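Local atomic coordinates of peroxiredoxin PRX1, mitochondrial (Saccharomyces cerevisiae, PDB entry 5YKJ), a protein that reduces peroxides in yeast mitochondria as a 1-Cys peroxiredoxin, its oxidised thiol probably being restored by the glutathione and thioredoxin systems. Residues A[37-42]-A[67-72]; A[169-174]-A[181-186]. One frame throughout, in Å; residues are numbered along the deposited sequence.

Contact 1 of 2, residues A[37-42]-A[67-72]; sequences PADFTP and GLSVED
With CG of Asp-39 anti to its own carbonyl carbon (chi1 -67°) and OG of Ser-69 anti to its backbone N (chi1 -178°), carboxylate and hydroxyl face each other. Ser-69 OG donates to Asp-39 OD1 at 2.7 Å, meeting the oxygen nearly in line with its C-O bond. Glu-71, its chain bent, comes alongside Asp-39 running the other way, and the two carboxylates stack with their planes 6° apart. Its OE1 accepts the backbone N-H of Asp-39 at 2.9 Å, the N lying well above the carboxylate plane. In this thioredoxin-fold domain these two bonds join the loop after strand 30-36, which leads to the oxidised cysteine at position 44, to the end of the neighbouring parallel strand 63-69. Val-70 centres an inverse gamma turn there, and its CB packs 3.6 Å from Pro-37 O. The stacked acids bring Asp-39 OD2 within 4.0 Å of Glu-71 OE2, a repulsion probably eased by helix 73-87: Ser-75 OG hydrogen-bonds to both oxygens, and His-76 ND1 also bonds to Asp-39 OD2. Further along the loop, Thr-41 OG1 hydrogen-bonds to OD of the modified cysteine.

Contact 2 of 2, residues A[169-174]-A[181-186]; sequences EGVVTP and DDVIIP
Two backbone hydrogen bonds tie Val-172 to Ile-184: Val-172 N donates to Ile-184 O at 3.0 Å, and Ile-184 N returns the bond to Val-172 O at 2.9 Å. Both donors lie in the plane of the carbonyl they meet. The residues form a single antiparallel bridge of the hydrogen-bonded kind; the two segments run at 119° to each other.

Apolar contacts fall into two groups. In the first, Val-171 meets Val-183, CG1 of Val-171 lying 3.8 Å from Val-183 CG2. CG2 of Val-171, set between its backbone N and carbonyl carbon, lies 4.0 Å from Val-183 CB. Leu-165 of helix 153-169 touches both valines, and Phe-198 of helix 191-198 touches Val-171. An alanine in place of Val-171 would probably open a gap beside Val-183 CG2 and weaken the packing against these helices. The bridge fastens the chain leaving helix 153-169 to strand 183-184, an outermost strand of the small antiparallel sheet in the C-terminal domain of 1-Cys peroxiredoxins; its neighbour there is strand 208-211, whose Thr-211 shares backbone hydrogen bonding with Val-183.

The second group is built around Ile-184. Val-172 CG2 sits 3.6 Å from Ile-184 CB, and the far end of the isoleucine, CD1, reaches Pro-174 CB at 3.7 Å. Phe-210 of strand 208-211 also touches the Ile-184 side chain.

One close carbonyl contact lies at the helix end: after helix 153-169, Gly-170 turns with positive phi (62°), a conformation that favours glycine, and its O comes within 3.2 Å of Pro-186 CD.

Contact 1 belongs to the AhpC/TSA thioredoxin-fold domain, contact 2 to the C-terminal domain, on opposite sides of the chain's centre with their own centres about 38 Å apart. Both are partly buried, each with three buried residues among those that touch, and they share no helix or strand. Residues 37-42 and 67-72 meet mainly through polar side chains, beside helix 73-87 and near the oxidised cysteine. Residues 169-174 and 181-186 pair by backbone instead, with valines packed against helices and Val-172 exposed. Contact 2 also buries more surface, 420 against 267 Å².

Contact 1 of 2, residues A[37-42]-A[67-72]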
ATOM      1  N   PRO A  37     -14.530   0.782  -3.873  1.00  7.84           N
ATOM      2  CA  PRO A  37     -15.516   1.107  -4.895  1.00  9.85           C
ATOM      3  C   PRO A  37     -16.524   2.207  -4.500  1.00 12.89           C
ATOM      4  O   PRO A  37     -16.973   2.900  -5.329  1.00 13.25           O
ATOM      5  CB  PRO A  37     -16.226  -0.229  -5.175  1.00 10.92           C
ATOM      6  CG  PRO A  37     -15.317  -1.264  -4.660  1.00 11.61           C
ATOM      7  CD  PRO A  37     -14.601  -0.650  -3.517  1.00 10.40           C
ATOM      8  N   ALA A  38     -16.867   2.265  -3.235  1.00  9.45           N
ATOM      9  CA  ALA A  38     -17.871   3.193  -2.754  1.00  9.00           C
ATOM     10  C   ALA A  38     -17.739   3.451  -1.266  1.00 12.97           C
ATOM     11  O   ALA A  38     -17.124   2.715  -0.596  1.00 13.12           O
ATOM     12  CB  ALA A  38     -19.232   2.624  -3.020  1.00 13.31           C
ATOM     13  N   ASP A  39     -18.348   4.519  -0.780  1.00 10.62           N
ATOM     14  CA  ASP A  39     -18.359   4.823   0.620  1.00 11.24           C
ATOM     15  C   ASP A  39     -19.526   4.082   1.268  1.00 12.90           C
ATOM     16  O   ASP A  39     -20.360   3.627   0.623  1.00 11.18           O
ATOM     17  CB  ASP A  39     -18.564   6.342   0.874  1.00  8.92           C
ATOM     18  CG  ASP A  39     -17.414   7.198   0.404  1.00 11.91           C
ATOM     19  OD1 ASP A  39     -16.512   6.650  -0.165  1.00 13.03           O
ATOM     20  OD2 ASP A  39     -17.509   8.396   0.581  1.00 13.08           O
ATOM     21  N   PHE A  40     -19.520   4.016   2.578  1.00 10.19           N
ATOM     22  CA  PHE A  40     -20.617   3.417   3.360  1.00  8.75           C
ATOM     23  C   PHE A  40     -20.913   1.979   2.993  1.00 10.92           C
ATOM     24  O   PHE A  40     -21.992   1.580   2.959  1.00 12.70           O
ATOM     25  CB  PHE A  40     -21.884   4.296   3.268  1.00 10.64           C
ATOM     26  CG  PHE A  40     -21.667   5.720   3.692  1.00 13.08           C
ATOM     27  CD1 PHE A  40     -21.604   6.044   5.003  1.00 12.16           C
ATOM     28  CD2 PHE A  40     -21.525   6.705   2.778  1.00 11.27           C
ATOM     29  CE1 PHE A  40     -21.414   7.314   5.393  1.00 13.23           C
ATOM     30  CE2 PHE A  40     -21.325   7.989   3.181  1.00 14.91           C
ATOM     31  CZ  PHE A  40     -21.259   8.282   4.491  1.00 12.65           C
ATOM     32  N   THR A  41     -19.855   1.243   2.739  1.00 10.16           N
ATOM     33  CA  THR A  41     -19.920  -0.181   2.454  1.00 10.41           C
ATOM     34  C   THR A  41     -19.151  -0.866   3.594  1.00 11.54           C
ATOM     35  O   THR A  41     -18.173  -0.404   4.043  1.00 11.59           O
ATOM     36  CB  THR A  41     -19.387  -0.601   1.069  1.00 21.30           C
ATOM     37  OG1 THR A  41     -18.043  -0.232   0.984  1.00 19.62           O
ATOM     38  CG2 THR A  41     -20.185  -0.001  -0.041  1.00 19.25           C
ATOM     39  N   PRO A  42     -19.692  -1.996   4.035  1.00 11.82           N
ATOM     40  CA  PRO A  42     -19.140  -2.594   5.223  1.00  8.91           C
ATOM     41  C   PRO A  42     -17.709  -3.097   5.289  1.00 11.29           C
ATOM     42  O   PRO A  42     -17.082  -2.737   6.195  1.00 10.42           O
ATOM     43  CB  PRO A  42     -20.127  -3.725   5.537  1.00 10.02           C
ATOM     44  CG  PRO A  42     -20.750  -4.068   4.249  1.00 11.19           C
ATOM     45  CD  PRO A  42     -20.824  -2.768   3.522  1.00 13.97           C
ATOM     46  N   GLY A  67      -6.211   6.773   1.004  1.00  7.31           N
ATOM     47  CA  GLY A  67      -7.297   6.007   0.570  1.00  7.08           C
ATOM     48  C   GLY A  67      -7.985   6.530  -0.741  1.00  8.58           C
ATOM     49  O   GLY A  67      -7.843   7.689  -1.009  1.00 10.44           O
ATOM     50  N   LEU A  68      -8.590   5.757  -1.669  0.60  7.23           N
ATOM     51  CA  LEU A  68      -9.271   6.234  -2.791  0.60  8.45           C
ATOM     52  C   LEU A  68     -10.585   5.506  -2.725  0.60 11.37           C
ATOM     53  O   LEU A  68     -10.687   4.382  -2.534  0.60  9.40           O
ATOM     54  CB  LEU A  68      -8.508   5.836  -4.069  0.60  8.93           C
ATOM     55  CG  LEU A  68      -9.129   6.173  -5.410  0.60 10.38           C
ATOM     56  CD1 LEU A  68      -8.084   6.081  -6.482  0.60 27.55           C
ATOM     57  CD2 LEU A  68     -10.214   5.169  -5.742  0.60  8.66           C
ATOM     58  N   SER A  69     -11.630   6.282  -3.003  1.00 10.14           N
ATOM     59  CA  SER A  69     -12.983   5.789  -3.088  1.00  7.68           C
ATOM     60  C   SER A  69     -13.728   6.609  -4.161  1.00 10.88           C
ATOM     61  O   SER A  69     -13.542   7.776  -4.215  1.00  8.93           O
ATOM     62  CB  SER A  69     -13.712   5.848  -1.776  1.00 14.49           C
ATOM     63  OG  SER A  69     -14.958   5.318  -1.938  1.00 12.80           O
ATOM     64  N   VAL A  70     -14.579   5.963  -4.968  1.00 10.98           N
ATOM     65  CA  VAL A  70     -15.292   6.642  -5.982  1.00 11.68           C
ATOM     66  C   VAL A  70     -16.539   7.357  -5.608  1.00 14.62           C
ATOM     67  O   VAL A  70     -17.573   6.981  -5.974  1.00 16.45           O
ATOM     68  CB  VAL A  70     -15.537   5.661  -7.144  1.00 12.74           C
ATOM     69  CG1 VAL A  70     -16.114   6.363  -8.350  1.00 20.24           C
ATOM     70  CG2 VAL A  70     -14.270   4.942  -7.479  1.00 18.75           C
ATOM     71  N   GLU A  71     -16.342   8.419  -4.871  1.00 13.16           N
ATOM     72  CA  GLU A  71     -17.369   9.331  -4.429  1.00 11.33           C
ATOM     73  C   GLU A  71     -16.723  10.697  -4.196  1.00 11.90           C
ATOM     74  O   GLU A  71     -15.578  10.822  -4.241  1.00 13.21           O
ATOM     75  CB  GLU A  71     -18.078   8.866  -3.134  1.00 16.76           C
ATOM     76  CG  GLU A  71     -18.543   7.453  -3.147  1.00 32.91           C
ATOM     77  CD  GLU A  71     -19.879   7.212  -2.466  1.00 45.25           C
ATOM     78  OE1 GLU A  71     -20.274   6.083  -2.256  1.00 31.03           O
ATOM     79  OE2 GLU A  71     -20.517   8.185  -2.094  1.00 52.06           O
ATOM     80  N   ASP A  72     -17.545  11.699  -3.976  1.00 10.64           N
ATOM     81  CA  ASP A  72     -17.052  13.033  -3.716  1.00 12.63           C
ATOM     82  C   ASP A  72     -16.514  13.220  -2.295  1.00 15.10           C
ATOM     83  O   ASP A  72     -16.729  12.426  -1.473  1.00 13.84           O
ATOM     84  CB  ASP A  72     -18.071  14.112  -4.137  1.00 21.36           C
ATOM     85  CG  ASP A  72     -19.352  14.086  -3.336  1.00 31.33           C
ATOM     86  OD1 ASP A  72     -19.400  13.713  -2.211  1.00 19.07           O
ATOM     87  OD2 ASP A  72     -20.340  14.473  -3.924  1.00 38.53           O
TER

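Contact 2 of 2, residues A[169-174]-A[181-186]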
ATOM      1  N   GLU A 169      19.465  -3.583   3.357  1.00 16.00           N
ATOM      2  CA  GLU A 169      20.541  -4.534   3.507  1.00 18.01           C
ATOM      3  C   GLU A 169      20.932  -5.383   2.304  1.00 16.05           C
ATOM      4  O   GLU A 169      21.903  -6.048   2.357  1.00 17.58           O
ATOM      5  CB  GLU A 169      20.186  -5.428   4.685  1.00 16.37           C
ATOM      6  CG  GLU A 169      20.138  -4.687   5.995  1.00 21.76           C
ATOM      7  CD  GLU A 169      19.901  -5.525   7.242  1.00 50.63           C
ATOM      8  OE1 GLU A 169      20.051  -6.745   7.261  1.00 60.06           O
ATOM      9  OE2 GLU A 169      19.577  -4.927   8.255  1.00 54.14           O
ATOM     10  N   GLY A 170      20.207  -5.269   1.214  1.00 13.39           N
ATOM     11  CA  GLY A 170      20.469  -6.074   0.054  1.00 16.23           C
ATOM     12  C   GLY A 170      20.308  -7.556   0.277  1.00 20.81           C
ATOM     13  O   GLY A 170      21.136  -8.345  -0.054  1.00 15.40           O
ATOM     14  N   VAL A 171      19.174  -7.893   0.835  1.00 14.75           N
ATOM     15  CA  VAL A 171      18.807  -9.251   1.132  1.00 11.38           C
ATOM     16  C   VAL A 171      17.408  -9.489   0.558  1.00 17.77           C
ATOM     17  O   VAL A 171      16.812  -8.600   0.086  1.00 15.90           O
ATOM     18  CB  VAL A 171      18.791  -9.571   2.615  1.00 15.29           C
ATOM     19  CG1 VAL A 171      20.177  -9.416   3.183  1.00 13.84           C
ATOM     20  CG2 VAL A 171      17.826  -8.688   3.386  1.00 13.47           C
ATOM     21  N   VAL A 172      17.003 -10.733   0.599  1.00 12.12           N
ATOM     22  CA  VAL A 172      15.692 -11.168   0.126  1.00 12.59           C
ATOM     23  C   VAL A 172      15.028 -12.003   1.217  1.00 17.27           C
ATOM     24  O   VAL A 172      15.693 -12.556   2.022  1.00 11.91           O
ATOM     25  CB  VAL A 172      15.643 -11.863  -1.265  1.00 13.30           C
ATOM     26  CG1 VAL A 172      16.019 -10.961  -2.395  1.00 22.86           C
ATOM     27  CG2 VAL A 172      16.216 -13.260  -1.292  1.00 11.33           C
ATOM     28  N   THR A 173      13.697 -12.056   1.231  1.00  8.73           N
ATOM     29  CA  THR A 173      13.009 -12.733   2.286  1.00  8.55           C
ATOM     30  C   THR A 173      12.213 -13.937   1.797  1.00 12.51           C
ATOM     31  O   THR A 173      11.629 -13.953   0.828  1.00 10.06           O
ATOM     32  CB  THR A 173      12.063 -11.800   3.094  1.00  8.78           C
ATOM     33  OG1 THR A 173      11.086 -11.276   2.238  1.00 10.09           O
ATOM     34  CG2 THR A 173      12.794 -10.700   3.820  1.00 13.37           C
ATOM     35  N   PRO A 174      12.309 -15.014   2.594  1.00  9.62           N
ATOM     36  CA  PRO A 174      11.644 -16.251   2.226  1.00 11.16           C
ATOM     37  C   PRO A 174      10.164 -16.231   2.549  1.00 10.09           C
ATOM     38  O   PRO A 174       9.692 -15.379   3.186  1.00  8.37           O
ATOM     39  CB  PRO A 174      12.292 -17.291   3.104  1.00 13.00           C
ATOM     40  CG  PRO A 174      12.623 -16.555   4.331  1.00 10.84           C
ATOM     41  CD  PRO A 174      13.059 -15.199   3.859  1.00 11.39           C
ATOM     42  N   ASP A 181      13.774 -13.024  11.613  1.00 15.82           N
ATOM     43  CA  ASP A 181      14.058 -14.301  11.021  1.00 20.36           C
ATOM     44  C   ASP A 181      15.265 -14.142  10.065  1.00 23.55           C
ATOM     45  O   ASP A 181      15.588 -13.087   9.622  1.00 14.84           O
ATOM     46  CB  ASP A 181      12.904 -14.863  10.200  1.00 16.15           C
ATOM     47  CG  ASP A 181      11.716 -15.344  11.021  1.00 18.56           C
ATOM     48  OD1 ASP A 181      11.764 -15.400  12.197  1.00 16.42           O
ATOM     49  OD2 ASP A 181      10.738 -15.661  10.392  1.00 19.42           O
ATOM     50  N   ASP A 182      15.900 -15.243   9.774  1.00 19.17           N
ATOM     51  CA  ASP A 182      17.002 -15.230   8.857  1.00 14.35           C
ATOM     52  C   ASP A 182      16.517 -14.829   7.449  1.00 14.58           C
ATOM     53  O   ASP A 182      15.430 -15.106   7.052  1.00 12.84           O
ATOM     54  CB  ASP A 182      17.703 -16.597   8.772  1.00 17.27           C
ATOM     55  CG  ASP A 182      18.373 -17.022  10.073  1.00 30.92           C
ATOM     56  OD1 ASP A 182      18.583 -16.188  10.920  1.00 23.63           O
ATOM     57  OD2 ASP A 182      18.613 -18.217  10.203  1.00 33.96           O
ATOM     58  N   VAL A 183      17.403 -14.187   6.738  1.00 12.52           N
ATOM     59  CA  VAL A 183      17.211 -13.703   5.395  1.00 13.29           C
ATOM     60  C   VAL A 183      18.109 -14.444   4.402  1.00 13.55           C
ATOM     61  O   VAL A 183      18.949 -15.197   4.762  1.00 13.23           O
ATOM     62  CB  VAL A 183      17.433 -12.191   5.297  1.00 14.12           C
ATOM     63  CG1 VAL A 183      16.396 -11.416   6.090  1.00 16.63           C
ATOM     64  CG2 VAL A 183      18.816 -11.790   5.763  1.00 16.79           C
ATOM     65  N   ILE A 184      17.871 -14.172   3.138  1.00 12.08           N
ATOM     66  CA  ILE A 184      18.569 -14.814   2.060  1.00 12.66           C
ATOM     67  C   ILE A 184      19.468 -13.876   1.257  1.00 12.90           C
ATOM     68  O   ILE A 184      19.111 -12.795   0.999  1.00 14.02           O
ATOM     69  CB  ILE A 184      17.570 -15.507   1.125  1.00 14.69           C
ATOM     70  CG1 ILE A 184      16.829 -16.614   1.823  1.00 13.40           C
ATOM     71  CG2 ILE A 184      18.256 -16.080  -0.094  1.00 15.65           C
ATOM     72  CD1 ILE A 184      15.478 -16.912   1.223  1.00 14.44           C
ATOM     73  N   ILE A 185      20.648 -14.347   0.900  1.00 11.67           N
ATOM     74  CA  ILE A 185      21.568 -13.555   0.155  1.00 11.50           C
ATOM     75  C   ILE A 185      21.183 -13.666  -1.299  1.00 12.42           C
ATOM     76  O   ILE A 185      21.008 -14.686  -1.765  1.00 14.42           O
ATOM     77  CB  ILE A 185      23.028 -14.018   0.433  1.00 13.66           C
ATOM     78  CG1 ILE A 185      23.321 -13.897   1.908  1.00 13.61           C
ATOM     79  CG2 ILE A 185      24.021 -13.176  -0.345  1.00 14.40           C
ATOM     80  CD1 ILE A 185      24.635 -14.530   2.334  1.00 22.57           C
ATOM     81  N   PRO A 186      21.050 -12.528  -1.977  1.00 14.35           N
ATOM     82  CA  PRO A 186      20.672 -12.559  -3.369  1.00 18.12           C
ATOM     83  C   PRO A 186      21.744 -13.284  -4.198  1.00 18.62           C
ATOM     84  O   PRO A 186      22.884 -13.219  -3.991  1.00 15.88           O
ATOM     85  CB  PRO A 186      20.592 -11.073  -3.767  1.00 18.94           C
ATOM     86  CG  PRO A 186      20.445 -10.337  -2.529  1.00 20.67           C
ATOM     87  CD  PRO A 186      21.219 -11.146  -1.516  1.00 18.31           C
TER